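Beta-L-arabinobiosidase (Bacteroides thetaiotaomicron, PDB 5MQR) probably hydrolyses arabinose-containing glycosidic linkages of plant pectin, and may act as an exo-sialidase, in a chain joining a beta-propeller to further carbohydrate-active domains. Local coordinates at residues A[127-132]-A[208-213]; A[202-207]-A[243-248]; A[500-505]-A[543-548]; A[520-523]-A[529-532]. All coordinates share one frame; numbering follows the deposited sequence.

Contact 1: A[127-132]-A[208-213]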
# COMPACT_ATOMS: atom_id res chain seq x y z
N LYS A 127 -4.72 1.02 -53.87
CA LYS A 127 -5.48 0.35 -54.93
C LYS A 127 -5.17 -1.12 -55.03
O LYS A 127 -4.04 -1.49 -55.29
CB LYS A 127 -5.18 0.99 -56.29
CG LYS A 127 -6.01 2.23 -56.52
CD LYS A 127 -5.41 3.24 -57.52
CE LYS A 127 -5.54 4.67 -56.96
NZ LYS A 127 -5.69 5.70 -58.03
N VAL A 128 -6.19 -1.95 -54.83
CA VAL A 128 -6.09 -3.37 -55.15
C VAL A 128 -6.00 -3.43 -56.68
O VAL A 128 -6.78 -2.75 -57.35
CB VAL A 128 -7.34 -4.16 -54.70
CG1 VAL A 128 -7.22 -5.63 -55.07
CG2 VAL A 128 -7.56 -4.00 -53.20
N PRO A 129 -5.03 -4.19 -57.25
CA PRO A 129 -4.97 -4.16 -58.72
C PRO A 129 -6.25 -4.72 -59.37
O PRO A 129 -6.79 -5.74 -58.91
CB PRO A 129 -3.73 -5.01 -59.07
CG PRO A 129 -3.07 -5.36 -57.80
CD PRO A 129 -4.01 -5.07 -56.67
N ASP A 130 -6.75 -4.02 -60.39
CA ASP A 130 -7.86 -4.49 -61.22
C ASP A 130 -7.53 -5.90 -61.73
O ASP A 130 -6.46 -6.11 -62.30
CB ASP A 130 -8.07 -3.54 -62.42
CG ASP A 130 -8.80 -2.23 -62.05
OD1 ASP A 130 -9.18 -1.99 -60.89
OD2 ASP A 130 -9.01 -1.40 -62.97
N GLY A 131 -8.43 -6.86 -61.50
CA GLY A 131 -8.25 -8.24 -61.94
C GLY A 131 -7.84 -9.21 -60.85
O GLY A 131 -7.70 -10.41 -61.10
N TYR A 132 -7.66 -8.71 -59.63
CA TYR A 132 -7.38 -9.55 -58.46
C TYR A 132 -8.55 -10.48 -58.18
O TYR A 132 -9.72 -10.06 -58.29
CB TYR A 132 -7.13 -8.66 -57.22
CG TYR A 132 -7.00 -9.41 -55.91
CD1 TYR A 132 -8.12 -9.71 -55.15
CD2 TYR A 132 -5.75 -9.83 -55.44
CE1 TYR A 132 -8.02 -10.40 -53.95
CE2 TYR A 132 -5.63 -10.52 -54.24
CZ TYR A 132 -6.77 -10.80 -53.49
OH TYR A 132 -6.66 -11.46 -52.28
N HIS A 208 2.09 -13.57 -51.38
CA HIS A 208 2.36 -14.37 -52.59
C HIS A 208 1.66 -13.76 -53.79
O HIS A 208 0.51 -13.34 -53.70
CB HIS A 208 1.93 -15.85 -52.43
CG HIS A 208 0.45 -16.03 -52.22
ND1 HIS A 208 -0.44 -16.17 -53.27
CD2 HIS A 208 -0.28 -16.08 -51.09
CE1 HIS A 208 -1.66 -16.30 -52.78
NE2 HIS A 208 -1.59 -16.25 -51.46
N GLY A 209 2.37 -13.67 -54.90
CA GLY A 209 1.81 -13.11 -56.12
C GLY A 209 2.07 -11.64 -56.28
O GLY A 209 1.99 -11.13 -57.39
N PHE A 210 2.39 -10.94 -55.18
CA PHE A 210 2.83 -9.55 -55.25
C PHE A 210 4.35 -9.41 -55.17
O PHE A 210 5.03 -10.19 -54.52
CB PHE A 210 2.13 -8.71 -54.19
CG PHE A 210 0.66 -8.59 -54.41
CD1 PHE A 210 -0.22 -9.53 -53.88
CD2 PHE A 210 0.15 -7.58 -55.20
CE1 PHE A 210 -1.58 -9.43 -54.10
CE2 PHE A 210 -1.21 -7.48 -55.44
CZ PHE A 210 -2.08 -8.40 -54.89
N ASN A 211 4.87 -8.39 -55.85
CA ASN A 211 6.30 -8.16 -55.95
C ASN A 211 6.53 -6.70 -56.37
O ASN A 211 5.57 -5.94 -56.52
CB ASN A 211 6.91 -9.15 -56.94
CG ASN A 211 6.18 -9.18 -58.25
OD1 ASN A 211 6.15 -8.18 -58.97
ND2 ASN A 211 5.57 -10.31 -58.57
N GLU A 212 7.80 -6.34 -56.57
CA GLU A 212 8.18 -4.98 -56.98
C GLU A 212 7.48 -4.51 -58.25
O GLU A 212 7.11 -3.34 -58.37
CB GLU A 212 9.70 -4.87 -57.20
CG GLU A 212 10.57 -5.21 -56.00
CD GLU A 212 11.86 -4.41 -55.97
OE1 GLU A 212 11.80 -3.17 -55.69
OE2 GLU A 212 12.92 -5.00 -56.21
N LYS A 213 7.27 -5.43 -59.20
CA LYS A 213 6.72 -5.07 -60.50
C LYS A 213 5.21 -4.81 -60.55
O LYS A 213 4.76 -4.23 -61.53
CB LYS A 213 7.13 -6.11 -61.55
CG LYS A 213 8.64 -6.14 -61.73
CD LYS A 213 9.07 -6.96 -62.94
CE LYS A 213 10.41 -6.49 -63.51
NZ LYS A 213 10.53 -6.90 -64.94
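Phe210 pushes its ring from the 208-213 loop against Pro129 and Tyr132 of the 127-132 loop, and every contact between residues 127-132 and 208-213 runs through this side chain. Just before it, His208 is tied elsewhere, NE2 taking a bond from Asn183 ND2 and N giving one to Asp250 OD1. Gly209 has a positive phi (93°), where a side chain would collide with His208 O. At Phe210 itself CG stands anti to the carbonyl carbon (chi1 -66°), and the ring extends toward the other loop. Its CE2 lies 3.7 Å from Pro129 CG, which sits at the ring's edge and in its plane, the proline and the phenylalanine coming from opposite directions. Phe210 CZ is 4.0 Å from Tyr132 CD2; here the side chains cross at about a right angle, and CZ meets the tyrosine ring obliquely. Cutting the ring back to the methyl of an alanine is likely to leave Pro129 CG and Tyr132 CD2 without their apolar partner from 208-213 and open a gap where the ring stood. Beyond, Lys213 N makes only a weak bond to Asn211 OD1 (3.0 Å), within the loop.

The two partners of Phe210 are the ends of a type II beta turn, closed by Tyr132 N to Pro129 O at 3.2 Å. The tyrosine's OH is bonded to Asn183 O, the residue that also meets His208. Between the two segments there is neither hydrogen bond nor charge pair, so their direct contact, at the surface of the propeller domain, is apolar.

Contact 2: A[202-207]-A[243-248]; sequences YFIYYN and MQWVEE
Trp245 pushes the six-membered end of its indole against Ile204 and Tyr205, with CH2 3.7 Å from Ile204 CG2. The isoleucine, touching through its CG2 branch, crosses the tryptophan at about a right angle. Trp245 CZ3 lies 3.8 Å from Tyr205 CB. Further along the tyrosine the two rings make an offset edge-to-face pair, the tryptophan edge directed at the tyrosine face, with planes at 61° and centroids of the Tyr205 and Trp245 six-membered rings 6.0 Å apart. With chi1 at 176°, Tyr205 CG points opposite the backbone N, which presents the tyrosine's face to the indole edge.

Ile204 and Tyr205 both face Arg187, a classic beta bulge in an outermost strand of a four-stranded antiparallel sheet of the propeller domain. Helix 226-236 covers the same hydrophobic patch through Ile235, which touches both Ile204 and Trp245.

Glu248 O accepts a bond from Asn207 ND2 at 3.1 Å, with an N-H...O angle of 159°; the donor lies in the carbonyl plane of Glu248, on a lone pair, and the oxygen near the amide plane of Asn207. Asn207 ND2 also bonds Asp250 OD1, its stronger partner, while the carboxylate of Glu248 turns away to His150 and Arg187.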
# COMPACT_ATOMS: atom_id res chain seq x y z
N TYR A 202 7.71 2.28 -48.03
CA TYR A 202 8.20 1.11 -48.72
C TYR A 202 7.47 -0.16 -48.26
O TYR A 202 6.92 -0.21 -47.16
CB TYR A 202 9.69 0.91 -48.49
CG TYR A 202 10.58 2.06 -48.88
CD1 TYR A 202 10.84 3.10 -47.97
CD2 TYR A 202 11.20 2.10 -50.12
CE1 TYR A 202 11.67 4.17 -48.32
CE2 TYR A 202 12.03 3.15 -50.47
CZ TYR A 202 12.26 4.18 -49.57
OH TYR A 202 13.08 5.21 -49.92
N PHE A 203 7.49 -1.17 -49.12
CA PHE A 203 7.10 -2.50 -48.74
C PHE A 203 8.25 -3.22 -48.05
O PHE A 203 9.39 -3.21 -48.52
CB PHE A 203 6.68 -3.31 -49.96
CG PHE A 203 5.25 -3.12 -50.34
CD1 PHE A 203 4.26 -3.91 -49.78
CD2 PHE A 203 4.90 -2.14 -51.25
CE1 PHE A 203 2.95 -3.75 -50.13
CE2 PHE A 203 3.58 -1.96 -51.61
CZ PHE A 203 2.60 -2.77 -51.05
N ILE A 204 7.92 -3.85 -46.94
CA ILE A 204 8.84 -4.71 -46.21
C ILE A 204 8.50 -6.22 -46.43
O ILE A 204 9.37 -7.08 -46.27
CB ILE A 204 8.86 -4.33 -44.72
CG1 ILE A 204 10.05 -4.98 -44.00
CG2 ILE A 204 7.57 -4.70 -44.01
CD1 ILE A 204 10.32 -4.46 -42.60
N TYR A 205 7.25 -6.53 -46.78
CA TYR A 205 6.82 -7.90 -47.04
C TYR A 205 5.77 -7.92 -48.15
O TYR A 205 4.85 -7.09 -48.15
CB TYR A 205 6.26 -8.52 -45.76
CG TYR A 205 5.70 -9.91 -45.93
CD1 TYR A 205 6.52 -11.04 -45.81
CD2 TYR A 205 4.34 -10.10 -46.24
CE1 TYR A 205 6.00 -12.33 -45.97
CE2 TYR A 205 3.80 -11.37 -46.41
CZ TYR A 205 4.63 -12.50 -46.28
OH TYR A 205 4.08 -13.77 -46.45
N TYR A 206 5.91 -8.87 -49.07
CA TYR A 206 4.90 -9.10 -50.10
C TYR A 206 4.21 -10.42 -49.85
O TYR A 206 4.86 -11.45 -49.60
CB TYR A 206 5.53 -9.17 -51.48
CG TYR A 206 6.20 -7.90 -51.92
CD1 TYR A 206 5.45 -6.79 -52.32
CD2 TYR A 206 7.59 -7.80 -51.94
CE1 TYR A 206 6.07 -5.61 -52.73
CE2 TYR A 206 8.21 -6.64 -52.37
CZ TYR A 206 7.46 -5.55 -52.75
OH TYR A 206 8.09 -4.40 -53.15
N ASN A 207 2.88 -10.40 -49.91
CA ASN A 207 2.10 -11.62 -49.96
C ASN A 207 2.31 -12.26 -51.32
O ASN A 207 2.67 -11.58 -52.29
CB ASN A 207 0.61 -11.34 -49.70
CG ASN A 207 0.31 -11.08 -48.23
OD1 ASN A 207 0.11 -9.94 -47.83
ND2 ASN A 207 0.27 -12.12 -47.44
N MSE A 243 6.08 -12.99 -35.08
CA MSE A 243 4.91 -13.52 -34.37
C MSE A 243 3.69 -12.64 -34.48
O MSE A 243 2.56 -13.12 -34.31
CB MSE A 243 5.18 -13.69 -32.89
CG MSE A 243 6.20 -14.79 -32.59
SE MSE A 243 5.60 -16.57 -33.17
CE MSE A 243 4.39 -16.83 -31.62
N GLN A 244 3.89 -11.35 -34.75
CA GLN A 244 2.79 -10.39 -34.86
C GLN A 244 2.41 -10.10 -36.29
O GLN A 244 1.65 -9.18 -36.55
CB GLN A 244 3.16 -9.09 -34.15
CG GLN A 244 3.50 -9.28 -32.68
CD GLN A 244 3.93 -8.00 -32.00
OE1 GLN A 244 3.13 -7.09 -31.80
NE2 GLN A 244 5.23 -7.91 -31.66
N TRP A 245 2.96 -10.86 -37.22
CA TRP A 245 2.63 -10.78 -38.64
C TRP A 245 1.85 -12.02 -39.14
O TRP A 245 1.48 -12.08 -40.30
CB TRP A 245 3.90 -10.69 -39.47
CG TRP A 245 4.61 -9.35 -39.50
CD1 TRP A 245 4.44 -8.28 -38.66
CD2 TRP A 245 5.66 -8.99 -40.40
NE1 TRP A 245 5.31 -7.26 -39.01
CE2 TRP A 245 6.08 -7.68 -40.07
CE3 TRP A 245 6.30 -9.66 -41.46
CZ2 TRP A 245 7.09 -7.02 -40.77
CZ3 TRP A 245 7.30 -9.00 -42.15
CH2 TRP A 245 7.68 -7.69 -41.81
N VAL A 246 1.62 -12.99 -38.27
CA VAL A 246 1.06 -14.29 -38.68
C VAL A 246 -0.35 -14.24 -39.26
O VAL A 246 -0.68 -15.04 -40.14
CB VAL A 246 1.10 -15.31 -37.53
CG1 VAL A 246 0.13 -14.91 -36.39
CG2 VAL A 246 0.84 -16.73 -38.06
N GLU A 247 -1.18 -13.31 -38.80
CA GLU A 247 -2.54 -13.23 -39.30
C GLU A 247 -2.67 -12.73 -40.73
O GLU A 247 -3.61 -13.13 -41.39
CB GLU A 247 -3.43 -12.39 -38.39
CG GLU A 247 -3.60 -12.98 -37.02
CD GLU A 247 -4.42 -12.07 -36.11
OE1 GLU A 247 -5.59 -11.85 -36.46
OE2 GLU A 247 -3.91 -11.61 -35.06
N GLU A 248 -1.76 -11.85 -41.17
CA GLU A 248 -1.83 -11.23 -42.51
C GLU A 248 -0.83 -11.82 -43.50
O GLU A 248 -1.08 -11.82 -44.69
CB GLU A 248 -1.58 -9.72 -42.44
CG GLU A 248 -2.50 -8.96 -41.50
CD GLU A 248 -2.06 -8.91 -40.03
OE1 GLU A 248 -0.96 -9.38 -39.67
OE2 GLU A 248 -2.86 -8.39 -39.22

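Contact 3: A[500-505]-A[543-548]; sequences SRLELT and IQVYVD
Leu502 and Val545 slide past each other in opposite directions, each reaching from its own strand into the space between. Leu502 CD2 lies 3.8 Å from Val545 CG2, and CD1 of the same leucine is 4.2 Å from that methyl, so the fork of the leucine straddles a single branch of the valine. Val545 CG2 is placed for this by standing anti to the carbonyl carbon, while CG1 takes the position anti to N.

The strands 500-504 and 543-547 run in nearly the same sense, 24° apart, with their axes 9.5 Å from each other and no hydrogen bond between them. They belong to different sheets: this is face-to-face packing, as in a beta-sandwich, within the region assigned as a sialidase-like carbohydrate-binding module. Residues alternate accordingly, with Ser500, Leu502, Ile543 and Val545 directed inward, while Arg501 points away and forms a salt bridge with Asp490.

Two residues earlier on each strand, Ile543 covers Ser500 from one side with both CG2 and CD1. Ile543 CG2 comes to 3.3 Å from Ser500 OG, a close fit, and CD1, at the end of an extended chain, lies 3.8 Å from Ser500 CB. CG1 stands anti to N (chi1 172°) and carries CD1 toward the leucine as well, 4.3 Å from Leu502 CD2. Shortening Ile543 to an alanine is likely to remove the CG2 and CD1 contacts to Ser500 and open a gap beside Leu502. The isoleucine also rests on Met512 of strand 509-513, which neighbours 498-504, and on Leu536 of strand 530-537.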
# COMPACT_ATOMS: atom_id res chain seq x y z
N SER A 500 -26.22 6.93 -1.64
CA SER A 500 -26.99 8.15 -1.77
C SER A 500 -26.55 8.89 -3.01
O SER A 500 -25.49 8.60 -3.56
CB SER A 500 -26.82 9.05 -0.54
OG SER A 500 -27.88 9.98 -0.46
N ARG A 501 -27.36 9.86 -3.43
CA ARG A 501 -27.07 10.69 -4.58
C ARG A 501 -27.59 12.11 -4.33
O ARG A 501 -28.70 12.27 -3.85
CB ARG A 501 -27.70 10.12 -5.84
CG ARG A 501 -27.77 11.08 -7.02
CD ARG A 501 -28.31 10.39 -8.27
NE ARG A 501 -27.43 9.28 -8.63
CZ ARG A 501 -27.80 8.14 -9.21
NH1 ARG A 501 -29.07 7.92 -9.57
NH2 ARG A 501 -26.88 7.21 -9.45
N LEU A 502 -26.77 13.11 -4.68
CA LEU A 502 -27.19 14.51 -4.72
C LEU A 502 -27.17 14.93 -6.19
O LEU A 502 -26.38 14.39 -6.96
CB LEU A 502 -26.26 15.41 -3.89
CG LEU A 502 -25.84 14.86 -2.51
CD1 LEU A 502 -24.78 15.74 -1.86
CD2 LEU A 502 -27.04 14.63 -1.59
N GLU A 503 -28.04 15.87 -6.55
CA GLU A 503 -28.24 16.27 -7.95
C GLU A 503 -28.41 17.77 -8.07
O GLU A 503 -29.19 18.32 -7.32
CB GLU A 503 -29.52 15.64 -8.53
CG GLU A 503 -29.30 14.59 -9.59
CD GLU A 503 -30.59 13.89 -10.04
OE1 GLU A 503 -31.66 14.53 -9.98
OE2 GLU A 503 -30.53 12.71 -10.46
N LEU A 504 -27.72 18.40 -9.01
CA LEU A 504 -28.10 19.73 -9.46
C LEU A 504 -28.92 19.50 -10.72
O LEU A 504 -28.43 18.93 -11.66
CB LEU A 504 -26.87 20.59 -9.75
CG LEU A 504 -26.01 21.00 -8.55
CD1 LEU A 504 -24.76 21.69 -9.05
CD2 LEU A 504 -26.74 21.90 -7.57
N THR A 505 -30.18 19.89 -10.71
CA THR A 505 -31.12 19.59 -11.80
C THR A 505 -31.19 20.74 -12.81
O THR A 505 -30.85 21.90 -12.48
CB THR A 505 -32.57 19.36 -11.29
OG1 THR A 505 -33.10 20.58 -10.75
CG2 THR A 505 -32.60 18.29 -10.20
N ILE A 543 -27.80 10.02 5.55
CA ILE A 543 -27.00 11.09 5.02
C ILE A 543 -27.67 12.42 5.43
O ILE A 543 -28.89 12.58 5.28
CB ILE A 543 -26.82 10.95 3.48
CG1 ILE A 543 -26.12 12.19 2.88
CG2 ILE A 543 -28.14 10.66 2.77
CD1 ILE A 543 -25.53 11.99 1.48
N GLN A 544 -26.87 13.33 5.98
CA GLN A 544 -27.26 14.70 6.27
C GLN A 544 -26.42 15.63 5.41
O GLN A 544 -25.21 15.43 5.30
CB GLN A 544 -27.00 15.03 7.71
CG GLN A 544 -27.91 14.28 8.65
CD GLN A 544 -27.49 14.45 10.09
OE1 GLN A 544 -28.08 15.27 10.81
NE2 GLN A 544 -26.47 13.70 10.51
N VAL A 545 -27.05 16.62 4.81
CA VAL A 545 -26.37 17.51 3.89
C VAL A 545 -26.49 18.93 4.44
O VAL A 545 -27.56 19.36 4.88
CB VAL A 545 -26.94 17.40 2.46
CG1 VAL A 545 -26.37 18.47 1.56
CG2 VAL A 545 -26.59 16.03 1.90
N TYR A 546 -25.36 19.63 4.44
CA TYR A 546 -25.32 21.00 4.88
C TYR A 546 -24.85 21.86 3.72
O TYR A 546 -23.96 21.46 2.96
CB TYR A 546 -24.35 21.17 6.06
CG TYR A 546 -24.73 20.37 7.31
CD1 TYR A 546 -24.39 19.03 7.44
CD2 TYR A 546 -25.41 20.99 8.37
CE1 TYR A 546 -24.74 18.31 8.60
CE2 TYR A 546 -25.75 20.29 9.52
CZ TYR A 546 -25.42 18.96 9.62
OH TYR A 546 -25.79 18.30 10.77
N VAL A 547 -25.45 23.03 3.59
CA VAL A 547 -24.98 24.03 2.66
C VAL A 547 -24.74 25.31 3.43
O VAL A 547 -25.64 25.82 4.15
CB VAL A 547 -25.99 24.24 1.53
CG1 VAL A 547 -25.59 25.46 0.68
CG2 VAL A 547 -26.09 22.98 0.68
N ASP A 548 -23.52 25.84 3.28
CA ASP A 548 -23.09 27.08 3.96
C ASP A 548 -23.38 27.00 5.46
O ASP A 548 -23.85 27.95 6.06
CB ASP A 548 -23.77 28.32 3.32
CG ASP A 548 -23.41 28.50 1.84
OD1 ASP A 548 -22.32 28.05 1.42
OD2 ASP A 548 -24.19 29.15 1.10

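Contact 4: A[520-523]-A[529-532]; sequences NMMN and TYHV
Met522, a selenomethionine, meets Tyr530 with the far end of its side chain. At the start, CB leaves the strand directed at the other segment, and CG sits between the backbone N and carbonyl carbon (chi1 60°). From there the chain runs extended to the selenium, CG and CB acting as a spacer across the gap between backbones whose CA atoms, those of Met522 and Tyr530, are 11.3 Å apart. SE lies 5.2 Å from the centroid of the Tyr530 ring and 32° off its normal, an oblique Met-aromatic contact. A bend at chi3 (-68°) then turns the methyl obliquely against the ring: Met522 CE is 3.4 Å from Tyr530 CE1, with Tyr530 CD1 at 4.0 Å and CZ a little farther. The tyrosine comes to meet it from the opposite direction, and its OH is fixed beyond by a hydrogen bond with Glu525 N, in the short connection between the segments.

Met521 and Met522 together face Phe510, a classic beta bulge where edge strand 518-523 pairs with strand 509-513. Strand 530-537 lies in the other sheet, between strands 470-479 and 542-547, and Val547 of the latter touches both Met522 and Tyr530.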
# COMPACT_ATOMS: atom_id res chain seq x y z
N ASN A 520 -36.16 17.82 -2.18
CA ASN A 520 -35.69 19.08 -2.71
C ASN A 520 -35.11 19.88 -1.55
O ASN A 520 -35.83 20.25 -0.62
CB ASN A 520 -36.85 19.81 -3.37
CG ASN A 520 -37.33 19.09 -4.63
OD1 ASN A 520 -36.69 18.16 -5.15
ND2 ASN A 520 -38.46 19.54 -5.14
N MSE A 521 -33.81 20.10 -1.57
CA MSE A 521 -33.13 20.77 -0.47
C MSE A 521 -33.18 22.28 -0.65
O MSE A 521 -33.50 22.98 0.29
CB MSE A 521 -31.70 20.24 -0.38
CG MSE A 521 -31.64 18.73 -0.12
SE MSE A 521 -29.79 18.18 0.18
CE MSE A 521 -29.24 18.19 -1.70
N MSE A 522 -32.86 22.78 -1.84
CA MSE A 522 -32.87 24.22 -2.11
C MSE A 522 -32.86 24.51 -3.58
O MSE A 522 -32.57 23.62 -4.38
CB MSE A 522 -31.64 24.90 -1.49
CG MSE A 522 -30.32 24.35 -2.04
SE MSE A 522 -28.76 25.13 -1.11
CE MSE A 522 -28.84 27.00 -1.71
N ASN A 523 -33.18 25.76 -3.95
CA ASN A 523 -32.90 26.29 -5.30
C ASN A 523 -31.46 26.76 -5.35
O ASN A 523 -30.96 27.29 -4.36
CB ASN A 523 -33.83 27.43 -5.67
CG ASN A 523 -35.29 27.01 -5.68
OD1 ASN A 523 -36.12 27.67 -5.10
ND2 ASN A 523 -35.59 25.91 -6.33
N THR A 529 -20.85 30.23 -5.17
CA THR A 529 -20.10 29.19 -4.50
C THR A 529 -20.86 28.76 -3.23
O THR A 529 -21.17 29.59 -2.37
CB THR A 529 -18.69 29.71 -4.16
OG1 THR A 529 -17.98 29.95 -5.38
CG2 THR A 529 -17.90 28.70 -3.31
N TYR A 530 -21.17 27.46 -3.15
CA TYR A 530 -21.86 26.84 -2.03
C TYR A 530 -20.88 25.90 -1.31
O TYR A 530 -20.19 25.11 -1.96
CB TYR A 530 -23.04 26.02 -2.54
CG TYR A 530 -24.13 26.83 -3.22
CD1 TYR A 530 -25.01 27.62 -2.47
CD2 TYR A 530 -24.28 26.81 -4.59
CE1 TYR A 530 -26.02 28.36 -3.09
CE2 TYR A 530 -25.28 27.55 -5.21
CZ TYR A 530 -26.13 28.32 -4.45
OH TYR A 530 -27.11 29.02 -5.07
N HIS A 531 -20.79 26.01 0.01
CA HIS A 531 -20.01 25.09 0.77
C HIS A 531 -20.90 23.91 1.19
O HIS A 531 -21.83 24.08 1.98
CB HIS A 531 -19.38 25.76 1.99
CG HIS A 531 -18.40 24.88 2.68
ND1 HIS A 531 -17.23 24.46 2.08
CD2 HIS A 531 -18.44 24.26 3.89
CE1 HIS A 531 -16.59 23.64 2.90
NE2 HIS A 531 -17.30 23.51 4.01
N VAL A 532 -20.60 22.74 0.64
CA VAL A 532 -21.41 21.55 0.86
C VAL A 532 -20.70 20.62 1.81
O VAL A 532 -19.51 20.36 1.62
CB VAL A 532 -21.66 20.77 -0.44
CG1 VAL A 532 -22.65 19.63 -0.19
CG2 VAL A 532 -22.20 21.71 -1.51

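Overall arrangement
The four contacts fall into two distant pairs. Contacts 1 and 2 share the propeller domain: their centres are about 15 Å apart, their segments alternate along the chain, and Tyr206 CE1 touches Asn211 C at 3.8 Å. The side chain of Trp245 in contact 2 is about 9 Å from a bound calcium ion. Contacts 3 and 4, with centres about 7 Å apart, lie in the sialidase-like carbohydrate-binding region, both segments of contact 4 falling, in sequence, between those of contact 3. They join through Asp548 N and His531 O (2.8 Å, a probable hydrogen bond) and Val547 CG1 against Met522 SE (3.7 Å). Between the pairs, the nearest atoms (contacts 2 and 3) are about 39 Å apart.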